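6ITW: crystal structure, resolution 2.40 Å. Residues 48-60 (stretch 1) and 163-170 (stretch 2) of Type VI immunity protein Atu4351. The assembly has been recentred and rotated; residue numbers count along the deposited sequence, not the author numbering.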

# COMPACT_ATOMS: atom_id res chain seq x y z
N GLY A 48 4.96 2.83 -16.90
CA GLY A 48 4.56 1.48 -16.55
C GLY A 48 4.48 1.28 -15.04
O GLY A 48 4.45 2.23 -14.25
N LEU A 49 4.44 0.00 -14.65
CA LEU A 49 4.25 -0.44 -13.27
C LEU A 49 5.48 -1.21 -12.82
O LEU A 49 5.55 -2.42 -13.03
CB LEU A 49 3.03 -1.32 -13.15
CG LEU A 49 1.66 -0.75 -13.46
CD1 LEU A 49 0.69 -1.92 -13.63
CD2 LEU A 49 1.24 0.20 -12.35
N GLY A 50 6.43 -0.53 -12.18
CA GLY A 50 7.68 -1.17 -11.83
C GLY A 50 8.14 -1.01 -10.40
O GLY A 50 7.36 -0.65 -9.50
N ILE A 51 9.43 -1.30 -10.17
CA ILE A 51 10.02 -1.42 -8.85
C ILE A 51 10.97 -0.25 -8.61
O ILE A 51 11.67 0.19 -9.53
CB ILE A 51 10.75 -2.76 -8.70
CG1 ILE A 51 9.76 -3.92 -8.73
CG2 ILE A 51 11.54 -2.79 -7.39
CD1 ILE A 51 10.41 -5.31 -8.65
N TRP A 52 10.96 0.27 -7.38
CA TRP A 52 11.88 1.30 -6.91
C TRP A 52 12.69 0.79 -5.73
O TRP A 52 12.25 -0.13 -5.01
CB TRP A 52 11.10 2.57 -6.50
CG TRP A 52 10.86 3.55 -7.62
CD1 TRP A 52 11.52 3.61 -8.82
CD2 TRP A 52 9.90 4.62 -7.64
NE1 TRP A 52 11.02 4.65 -9.59
CE2 TRP A 52 10.03 5.29 -8.88
CE3 TRP A 52 8.94 5.08 -6.72
CZ2 TRP A 52 9.23 6.38 -9.23
CZ3 TRP A 52 8.15 6.16 -7.07
CH2 TRP A 52 8.30 6.80 -8.32
N LYS A 53 13.88 1.36 -5.53
CA LYS A 53 14.72 1.11 -4.34
C LYS A 53 14.90 -0.39 -4.08
O LYS A 53 14.88 -0.86 -2.94
CB LYS A 53 14.13 1.79 -3.11
CG LYS A 53 13.94 3.31 -3.26
CD LYS A 53 15.22 4.04 -2.96
CE LYS A 53 15.55 4.03 -1.46
NZ LYS A 53 17.02 3.85 -1.23
N GLN A 54 15.03 -1.16 -5.16
CA GLN A 54 15.34 -2.58 -5.06
C GLN A 54 14.23 -3.38 -4.38
O GLN A 54 14.49 -4.43 -3.77
CB GLN A 54 16.69 -2.79 -4.36
CG GLN A 54 17.87 -2.07 -5.05
CD GLN A 54 19.19 -2.42 -4.39
OE1 GLN A 54 19.63 -3.58 -4.42
NE2 GLN A 54 19.82 -1.43 -3.75
N GLY A 55 12.99 -2.93 -4.50
CA GLY A 55 11.85 -3.65 -3.94
C GLY A 55 11.23 -2.99 -2.73
O GLY A 55 10.25 -3.51 -2.20
N TYR A 56 11.77 -1.85 -2.29
CA TYR A 56 11.21 -1.15 -1.14
C TYR A 56 9.80 -0.65 -1.42
O TYR A 56 9.00 -0.49 -0.49
CB TYR A 56 12.14 0.01 -0.77
CG TYR A 56 11.94 0.61 0.59
CD1 TYR A 56 12.63 0.10 1.70
CD2 TYR A 56 11.09 1.69 0.78
CE1 TYR A 56 12.46 0.66 2.96
CE2 TYR A 56 10.91 2.26 2.02
CZ TYR A 56 11.60 1.73 3.12
OH TYR A 56 11.42 2.30 4.35
N PHE A 57 9.48 -0.40 -2.69
CA PHE A 57 8.14 -0.06 -3.14
C PHE A 57 8.00 -0.56 -4.57
O PHE A 57 8.97 -0.59 -5.33
CB PHE A 57 7.86 1.45 -3.04
CG PHE A 57 6.44 1.86 -3.44
CD1 PHE A 57 5.41 1.88 -2.51
CD2 PHE A 57 6.16 2.24 -4.75
CE1 PHE A 57 4.11 2.27 -2.88
CE2 PHE A 57 4.88 2.61 -5.13
CZ PHE A 57 3.85 2.63 -4.20
N GLN A 58 6.80 -1.00 -4.93
CA GLN A 58 6.51 -1.40 -6.29
C GLN A 58 5.10 -0.93 -6.62
O GLN A 58 4.26 -0.85 -5.72
CB GLN A 58 6.62 -2.91 -6.50
CG GLN A 58 5.60 -3.71 -5.72
CD GLN A 58 5.91 -5.19 -5.75
OE1 GLN A 58 5.35 -5.93 -6.57
NE2 GLN A 58 6.80 -5.64 -4.85
N PHE A 59 4.87 -0.59 -7.88
CA PHE A 59 3.54 -0.21 -8.33
C PHE A 59 2.82 -1.44 -8.82
O PHE A 59 3.44 -2.42 -9.26
CB PHE A 59 3.59 0.83 -9.45
CG PHE A 59 4.12 2.16 -9.03
CD1 PHE A 59 5.49 2.42 -9.07
CD2 PHE A 59 3.25 3.16 -8.59
CE1 PHE A 59 6.00 3.68 -8.68
CE2 PHE A 59 3.75 4.40 -8.19
CZ PHE A 59 5.13 4.66 -8.25
N CYS A 60 1.49 -1.39 -8.74
CA CYS A 60 0.66 -2.53 -9.13
C CYS A 60 -0.54 -2.03 -9.91
O CYS A 60 -0.97 -0.88 -9.79
CB CYS A 60 0.20 -3.34 -7.90
SG CYS A 60 -0.93 -2.45 -6.75
N GLY A 163 17.39 -11.87 -1.32
CA GLY A 163 17.44 -11.36 -2.67
C GLY A 163 16.33 -10.37 -2.95
O GLY A 163 15.41 -10.16 -2.15
N LYS A 164 16.41 -9.75 -4.12
CA LYS A 164 15.47 -8.71 -4.51
C LYS A 164 14.10 -9.30 -4.81
O LYS A 164 13.98 -10.38 -5.40
CB LYS A 164 16.00 -7.96 -5.72
CG LYS A 164 15.20 -6.75 -6.13
CD LYS A 164 16.03 -5.81 -6.98
CE LYS A 164 16.38 -6.41 -8.33
NZ LYS A 164 17.31 -5.48 -9.03
N LEU A 165 13.04 -8.59 -4.42
CA LEU A 165 11.71 -9.03 -4.79
C LEU A 165 11.49 -8.88 -6.30
O LEU A 165 11.91 -7.88 -6.91
CB LEU A 165 10.64 -8.23 -4.03
CG LEU A 165 10.50 -8.46 -2.52
CD1 LEU A 165 9.64 -7.35 -1.92
CD2 LEU A 165 9.93 -9.85 -2.19
N GLN A 166 10.86 -9.88 -6.89
CA GLN A 166 10.30 -9.76 -8.24
C GLN A 166 8.95 -9.06 -8.19
O GLN A 166 8.21 -9.14 -7.20
CB GLN A 166 10.15 -11.16 -8.86
CG GLN A 166 11.50 -11.80 -9.22
CD GLN A 166 11.50 -13.33 -9.10
OE1 GLN A 166 10.54 -13.99 -9.50
NE2 GLN A 166 12.58 -13.88 -8.53
N LEU A 167 8.62 -8.37 -9.29
CA LEU A 167 7.35 -7.65 -9.35
C LEU A 167 6.21 -8.61 -9.04
O LEU A 167 6.12 -9.69 -9.62
CB LEU A 167 7.13 -7.00 -10.73
CG LEU A 167 5.96 -6.01 -10.83
CD1 LEU A 167 6.31 -4.65 -10.23
CD2 LEU A 167 5.43 -5.84 -12.24
N GLY A 168 5.35 -8.22 -8.10
CA GLY A 168 4.28 -9.08 -7.67
C GLY A 168 4.60 -10.01 -6.51
O GLY A 168 3.79 -10.88 -6.20
N GLN A 169 5.76 -9.84 -5.86
CA GLN A 169 6.06 -10.51 -4.60
C GLN A 169 6.25 -9.52 -3.45
O GLN A 169 6.49 -8.33 -3.68
CB GLN A 169 7.33 -11.33 -4.67
CG GLN A 169 7.35 -12.41 -5.70
CD GLN A 169 8.72 -13.06 -5.71
OE1 GLN A 169 9.75 -12.37 -5.67
NE2 GLN A 169 8.74 -14.39 -5.71
N ILE A 170 6.17 -10.04 -2.22
CA ILE A 170 6.47 -9.30 -0.99
C ILE A 170 7.22 -10.24 -0.04
O ILE A 170 7.23 -11.46 -0.22
CB ILE A 170 5.21 -8.75 -0.28
CG1 ILE A 170 4.24 -9.88 0.05
CG2 ILE A 170 4.50 -7.68 -1.12
CD1 ILE A 170 3.04 -9.45 0.94
O HOH W 1 13.22 -6.39 -2.37

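What does the first strand of stretch 1 offer to the other segment? Backbone atoms and one apolar side chain, that of Ile51, against which Leu167 packs. Leu49 contributes its backbone, its O lying 3.5 Å from Leu167 CD2. Ile51 points toward stretch 2, and its CG1 packs 3.8 Å from Leu167 CD1, an apolar contact between side chains. The tip of Ile51 reaches further, with CD1 3.4 Å from Leu165 O, so the isoleucine also packs against the backbone of the loop.

How does the turn at Gln54 and Gly55 meet stretch 2? Gln54 O lies 3.4 Å from Lys164 CG, against the aliphatic part of the lysine. The same carbonyl is too far from Leu165 N for a direct hydrogen bond, at 4.5 Å, and a water fills the gap: it donates to Gln54 O at 2.7 Å and accepts from Leu165 N at 3.0 Å. Here the backbones come close, Gly55 CA and Leu165 CA being 5.4 Å apart. A CB on Gly55 would point toward stretch 2 and sit only 3.6 Å from Leu165 CB; the local backbone angles independently call for glycine.

Which residue makes the direct polar link? Gln58, whose buried side chain points across and uses both ends of its amide. Gly168 N donates to Gln58 OE1 at 2.8 Å, nearly straight at 163°, while Gln58 NE2 donates to Gln169 O at 2.9 Å, more bent at 137°. The glutamine thus reads the backbone of a type II turn, Gln166 to Gln169, itself closed by Gln169 N donating to Gln166 O at 2.9 Å.

What does Phe59 add? Its side chain starts away from stretch 2, but its backbone closes the contact: Phe59 O lies 3.8 Å from Leu167 CD1. Phe59 N also donates to Gly50 O at 3.0 Å, pairing the two strands against which Leu167 rests.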